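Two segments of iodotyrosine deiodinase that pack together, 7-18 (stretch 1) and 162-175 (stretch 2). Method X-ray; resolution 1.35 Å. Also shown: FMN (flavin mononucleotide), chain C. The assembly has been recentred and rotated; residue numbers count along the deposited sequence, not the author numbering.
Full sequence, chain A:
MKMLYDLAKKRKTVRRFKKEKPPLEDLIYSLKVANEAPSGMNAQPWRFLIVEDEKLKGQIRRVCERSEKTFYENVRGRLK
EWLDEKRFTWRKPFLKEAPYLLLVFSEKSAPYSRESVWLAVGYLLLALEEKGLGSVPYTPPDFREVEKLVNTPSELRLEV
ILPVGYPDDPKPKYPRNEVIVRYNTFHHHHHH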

# COMPACT_ATOMS: atom_id res chain seq x y z
N LEU A 7 -3.96 -13.36 10.17
CA LEU A 7 -4.51 -13.20 8.84
C LEU A 7 -3.39 -12.85 7.85
O LEU A 7 -3.28 -13.45 6.77
CB LEU A 7 -5.56 -12.09 8.84
CG LEU A 7 -6.33 -11.87 7.54
CD1 LEU A 7 -7.26 -13.05 7.25
CD2 LEU A 7 -7.10 -10.57 7.63
N ALA A 8 -2.57 -11.88 8.23
CA ALA A 8 -1.43 -11.48 7.41
C ALA A 8 -0.45 -12.64 7.22
O ALA A 8 0.08 -12.84 6.13
CB ALA A 8 -0.71 -10.29 8.04
N LYS A 9 -0.23 -13.40 8.28
CA LYS A 9 0.72 -14.50 8.20
C LYS A 9 0.23 -15.57 7.24
O LYS A 9 1.01 -16.10 6.44
CB LYS A 9 0.97 -15.09 9.59
CG LYS A 9 2.13 -16.07 9.59
CD LYS A 9 2.37 -16.70 10.95
CE LYS A 9 3.73 -17.40 10.98
NZ LYS A 9 4.16 -17.84 9.62
N LYS A 10 -1.05 -15.89 7.31
CA LYS A 10 -1.62 -16.96 6.48
C LYS A 10 -1.68 -16.57 5.01
O LYS A 10 -1.51 -17.41 4.13
CB LYS A 10 -3.01 -17.35 6.97
CG LYS A 10 -3.02 -18.25 8.19
CD LYS A 10 -4.41 -18.36 8.79
CE LYS A 10 -4.38 -19.03 10.15
NZ LYS A 10 -5.71 -19.01 10.82
N ARG A 11 -1.95 -15.29 4.75
CA ARG A 11 -2.15 -14.84 3.38
C ARG A 11 -0.87 -15.01 2.57
O ARG A 11 0.21 -14.64 3.00
CB ARG A 11 -2.63 -13.38 3.37
CG ARG A 11 -3.15 -12.91 2.02
CD ARG A 11 -2.10 -12.13 1.25
NE ARG A 11 -2.44 -12.06 -0.17
CZ ARG A 11 -1.53 -12.11 -1.14
NH1 ARG A 11 -0.25 -12.19 -0.83
NH2 ARG A 11 -1.90 -12.06 -2.41
N LYS A 12 -1.02 -15.62 1.39
CA LYS A 12 0.12 -15.87 0.52
C LYS A 12 -0.33 -15.73 -0.92
O LYS A 12 -1.52 -15.63 -1.20
CB LYS A 12 0.66 -17.28 0.76
CG LYS A 12 -0.35 -18.38 0.48
CD LYS A 12 0.27 -19.73 0.78
CE LYS A 12 -0.65 -20.89 0.44
NZ LYS A 12 -1.87 -20.93 1.29
N THR A 13 0.62 -15.75 -1.85
CA THR A 13 0.27 -15.64 -3.25
C THR A 13 -0.58 -16.83 -3.67
O THR A 13 -0.32 -17.97 -3.27
CB THR A 13 1.51 -15.63 -4.16
OG1 THR A 13 2.55 -14.85 -3.56
CG2 THR A 13 1.14 -15.04 -5.52
N VAL A 14 -1.57 -16.56 -4.50
CA VAL A 14 -2.30 -17.63 -5.15
C VAL A 14 -2.17 -17.42 -6.66
O VAL A 14 -2.59 -16.39 -7.18
CB VAL A 14 -3.79 -17.67 -4.73
CG1 VAL A 14 -4.55 -18.72 -5.55
CG2 VAL A 14 -3.91 -17.97 -3.24
N ARG A 15 -1.58 -18.39 -7.34
CA ARG A 15 -1.44 -18.34 -8.79
C ARG A 15 -2.17 -19.52 -9.43
O ARG A 15 -2.15 -19.67 -10.65
CB ARG A 15 0.04 -18.39 -9.19
CG ARG A 15 0.85 -17.21 -8.67
CD ARG A 15 2.32 -17.32 -9.04
NE ARG A 15 3.09 -16.15 -8.61
CZ ARG A 15 3.77 -16.07 -7.47
NH1 ARG A 15 3.80 -17.11 -6.64
NH2 ARG A 15 4.44 -14.96 -7.18
N ARG A 16 -2.79 -20.34 -8.58
CA ARG A 16 -3.57 -21.50 -9.01
C ARG A 16 -4.99 -21.29 -8.54
O ARG A 16 -5.25 -21.27 -7.34
CB ARG A 16 -3.04 -22.79 -8.38
CG ARG A 16 -1.70 -23.26 -8.91
CD ARG A 16 -1.23 -24.53 -8.18
NE ARG A 16 -2.25 -25.58 -8.20
CZ ARG A 16 -2.41 -26.45 -9.19
NH1 ARG A 16 -1.60 -26.43 -10.25
NH2 ARG A 16 -3.38 -27.35 -9.12
N PHE A 17 -5.90 -21.16 -9.49
CA PHE A 17 -7.29 -20.86 -9.17
C PHE A 17 -8.22 -21.94 -9.65
O PHE A 17 -7.95 -22.61 -10.64
CB PHE A 17 -7.70 -19.55 -9.82
CG PHE A 17 -6.95 -18.36 -9.29
CD1 PHE A 17 -7.41 -17.69 -8.17
CD2 PHE A 17 -5.79 -17.93 -9.90
CE1 PHE A 17 -6.73 -16.62 -7.66
CE2 PHE A 17 -5.09 -16.85 -9.39
CZ PHE A 17 -5.57 -16.18 -8.28
N LYS A 18 -9.33 -22.11 -8.94
CA LYS A 18 -10.44 -22.89 -9.45
C LYS A 18 -11.20 -22.01 -10.43
O LYS A 18 -11.11 -20.79 -10.38
CB LYS A 18 -11.37 -23.28 -8.30
CG LYS A 18 -10.73 -24.17 -7.25
CD LYS A 18 -11.70 -24.48 -6.14
CE LYS A 18 -11.04 -25.27 -5.02
NZ LYS A 18 -11.99 -25.58 -3.91
N LEU A 162 -5.09 -7.93 -10.50
CA LEU A 162 -5.27 -8.88 -9.42
C LEU A 162 -6.23 -9.98 -9.84
O LEU A 162 -7.44 -9.82 -9.76
CB LEU A 162 -5.84 -8.20 -8.17
CG LEU A 162 -4.95 -7.17 -7.48
CD1 LEU A 162 -5.80 -6.34 -6.53
CD2 LEU A 162 -3.84 -7.86 -6.70
N PRO A 163 -5.69 -11.12 -10.29
CA PRO A 163 -6.57 -12.27 -10.51
C PRO A 163 -7.16 -12.67 -9.16
O PRO A 163 -6.43 -12.72 -8.17
CB PRO A 163 -5.62 -13.35 -11.03
CG PRO A 163 -4.41 -12.60 -11.52
CD PRO A 163 -4.29 -11.42 -10.61
N VAL A 164 -8.47 -12.90 -9.13
CA VAL A 164 -9.15 -13.26 -7.90
C VAL A 164 -10.04 -14.47 -8.13
O VAL A 164 -10.74 -14.55 -9.13
CB VAL A 164 -10.00 -12.11 -7.36
CG1 VAL A 164 -10.77 -12.55 -6.10
CG2 VAL A 164 -9.12 -10.91 -7.04
N GLY A 165 -9.99 -15.41 -7.21
CA GLY A 165 -10.85 -16.57 -7.27
C GLY A 165 -10.57 -17.47 -6.09
O GLY A 165 -9.83 -17.10 -5.18
N TYR A 166 -11.17 -18.65 -6.09
CA TYR A 166 -10.91 -19.62 -5.05
C TYR A 166 -9.56 -20.27 -5.32
O TYR A 166 -9.27 -20.64 -6.45
CB TYR A 166 -12.00 -20.69 -5.06
CG TYR A 166 -13.36 -20.16 -4.68
CD1 TYR A 166 -13.57 -19.61 -3.43
CD2 TYR A 166 -14.43 -20.21 -5.57
CE1 TYR A 166 -14.80 -19.14 -3.06
CE2 TYR A 166 -15.67 -19.74 -5.20
CZ TYR A 166 -15.85 -19.20 -3.95
OH TYR A 166 -17.08 -18.72 -3.57
N PRO A 167 -8.74 -20.41 -4.27
CA PRO A 167 -7.43 -21.03 -4.46
C PRO A 167 -7.56 -22.49 -4.81
O PRO A 167 -8.47 -23.19 -4.33
CB PRO A 167 -6.77 -20.89 -3.08
CG PRO A 167 -7.54 -19.81 -2.39
CD PRO A 167 -8.95 -19.99 -2.88
N ASP A 168 -6.65 -22.97 -5.65
CA ASP A 168 -6.62 -24.37 -6.01
C ASP A 168 -5.29 -24.97 -5.58
O ASP A 168 -4.39 -25.19 -6.40
CB ASP A 168 -6.80 -24.55 -7.52
CG ASP A 168 -6.73 -25.99 -7.93
OD1 ASP A 168 -7.13 -26.83 -7.11
OD2 ASP A 168 -6.24 -26.29 -9.03
N ASP A 169 -5.19 -25.23 -4.28
CA ASP A 169 -3.97 -25.75 -3.67
C ASP A 169 -2.72 -24.97 -4.06
O ASP A 169 -1.81 -25.50 -4.71
CB ASP A 169 -3.78 -27.23 -3.97
CG ASP A 169 -2.72 -27.86 -3.09
OD1 ASP A 169 -2.49 -27.34 -1.98
OD2 ASP A 169 -2.11 -28.86 -3.50
N PRO A 170 -2.66 -23.71 -3.65
CA PRO A 170 -1.52 -22.85 -3.98
C PRO A 170 -0.25 -23.30 -3.29
O PRO A 170 -0.29 -23.99 -2.26
CB PRO A 170 -1.96 -21.48 -3.47
CG PRO A 170 -2.94 -21.77 -2.37
CD PRO A 170 -3.64 -23.04 -2.77
N LYS A 171 0.88 -22.91 -3.87
CA LYS A 171 2.19 -23.23 -3.30
C LYS A 171 2.37 -22.53 -1.96
O LYS A 171 1.70 -21.54 -1.67
CB LYS A 171 3.29 -22.80 -4.27
CG LYS A 171 3.25 -23.53 -5.61
CD LYS A 171 3.45 -25.02 -5.44
CE LYS A 171 4.79 -25.32 -4.79
NZ LYS A 171 4.97 -26.77 -4.55
N PRO A 172 3.27 -23.06 -1.13
CA PRO A 172 3.47 -22.48 0.20
C PRO A 172 4.01 -21.05 0.17
O PRO A 172 4.68 -20.64 -0.79
CB PRO A 172 4.52 -23.40 0.83
CG PRO A 172 4.37 -24.69 0.10
CD PRO A 172 4.06 -24.29 -1.31
N LYS A 173 3.72 -20.32 1.23
CA LYS A 173 4.23 -18.98 1.40
C LYS A 173 5.75 -19.02 1.42
O LYS A 173 6.34 -19.96 1.97
CB LYS A 173 3.69 -18.38 2.69
CG LYS A 173 3.88 -16.88 2.76
CD LYS A 173 3.13 -16.26 3.93
CE LYS A 173 3.37 -14.76 3.97
NZ LYS A 173 2.40 -14.04 4.82
N TYR A 174 6.39 -18.02 0.82
CA TYR A 174 7.84 -17.95 0.88
C TYR A 174 8.25 -17.42 2.26
O TYR A 174 7.43 -16.89 3.00
CB TYR A 174 8.39 -17.03 -0.20
CG TYR A 174 8.13 -17.50 -1.62
CD1 TYR A 174 7.96 -18.85 -1.93
CD2 TYR A 174 8.05 -16.59 -2.66
CE1 TYR A 174 7.72 -19.27 -3.23
CE2 TYR A 174 7.82 -17.00 -3.96
CZ TYR A 174 7.64 -18.34 -4.24
OH TYR A 174 7.41 -18.73 -5.54
N PRO A 175 9.53 -17.56 2.60
CA PRO A 175 9.95 -17.14 3.94
C PRO A 175 9.86 -15.63 4.16
O PRO A 175 9.70 -14.84 3.23
CB PRO A 175 11.43 -17.57 4.00
CG PRO A 175 11.59 -18.59 2.92
CD PRO A 175 10.63 -18.18 1.84
N1 FMN C . 3.97 -12.25 -8.64
C2 FMN C . 4.01 -12.70 -9.93
O2 FMN C . 3.91 -13.89 -10.15
N3 FMN C . 4.15 -11.82 -10.97
C4 FMN C . 4.27 -10.48 -10.75
O4 FMN C . 4.41 -9.72 -11.72
C4A FMN C . 4.22 -10.01 -9.44
N5 FMN C . 4.31 -8.66 -9.18
C5A FMN C . 4.23 -8.20 -7.87
C6 FMN C . 4.31 -6.84 -7.63
C7 FMN C . 4.22 -6.34 -6.34
C7M FMN C . 4.30 -4.85 -6.13
C8 FMN C . 4.06 -7.22 -5.28
C8M FMN C . 3.96 -6.71 -3.87
C9 FMN C . 3.98 -8.59 -5.52
C9A FMN C . 4.07 -9.09 -6.82
N10 FMN C . 4.01 -10.46 -7.08
C10 FMN C . 4.04 -10.90 -8.38
C1' FMN C . 3.84 -11.46 -5.97
C2' FMN C . 5.19 -11.66 -5.24
O2' FMN C . 6.08 -12.48 -6.00
C3' FMN C . 4.92 -12.27 -3.86
O3' FMN C . 4.21 -11.30 -3.10
C4' FMN C . 6.19 -12.69 -3.11
O4' FMN C . 6.82 -13.75 -3.80
C5' FMN C . 5.86 -13.13 -1.69
O5' FMN C . 4.89 -14.16 -1.75
P FMN C . 4.34 -14.86 -0.41
O1P FMN C . 3.44 -15.98 -0.92
O2P FMN C . 3.52 -13.86 0.36
O3P FMN C . 5.54 -15.40 0.34
O HOH W 1 2.03 -19.15 -2.97
O HOH W 2 -5.51 -24.16 -10.53
O HOH W 3 -12.37 -19.51 -8.43

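Stretch 1 enters the contact as the last turn of a helix, closed by the bond from Arg 11 N to Leu 7 O (3.0 Å), and continues from Arg 11 as an extended loop. This loop runs antiparallel to stretch 2, with Lys 12 level with Lys 173, Val 14 with Pro 170 and Phe 17 with Pro 167. The backbones meet in a single bridge centred on Phe 17 and Pro 167, whose CA atoms lie 4.7 Å apart. Phe 17 and Pro 167 form the non-bonded pair of the bridge, and the residues on either side of them carry the bonds: Asp 168 N donates to Arg 16 O (2.8 Å) and Lys 18 N to Tyr 166 O (2.9 Å); the missing amide hydrogen of Pro 167 therefore costs this bridge nothing. Between these bonds, Phe 17 CA approaches Tyr 166 O at 3.4 Å in a CA-H...O contact. Farther along, where the chains do not bond directly, water 1 links Thr 13 O (2.6 Å) and Lys 171 O (2.7 Å).

Arg 16 reinforces the bridge with its side chain. Its NE donates to Asp 168 O (2.8 Å), while NH2 forms a salt bridge with Asp 168 OD2 (3.1 Å), so one guanidinium engages both backbone and carboxylate of the same residue. The phenyl group of Phe 17 reaches back to the strand, where CE2 lies 3.9 Å from Pro 163 CB and CE1 3.5 Å from Gly 165 N; a CB on Gly 165 would crowd Phe 17 CD1. Val 14 packs against two prolines, CG1 to Pro 167 CB and CG2 to Pro 170 CG, both at 4.0 Å.

At the helix end, the extended Lys 173 side chain delivers NZ to Lys 9 O (3.0 Å) and Arg 11 O (2.9 Å), placing its charge among backbone carbonyls. Both stretches also hold the flavin phosphate: Thr 13 N donates to FMN O1P (3.0 Å) and Tyr 174 N to FMN O3P (2.8 Å).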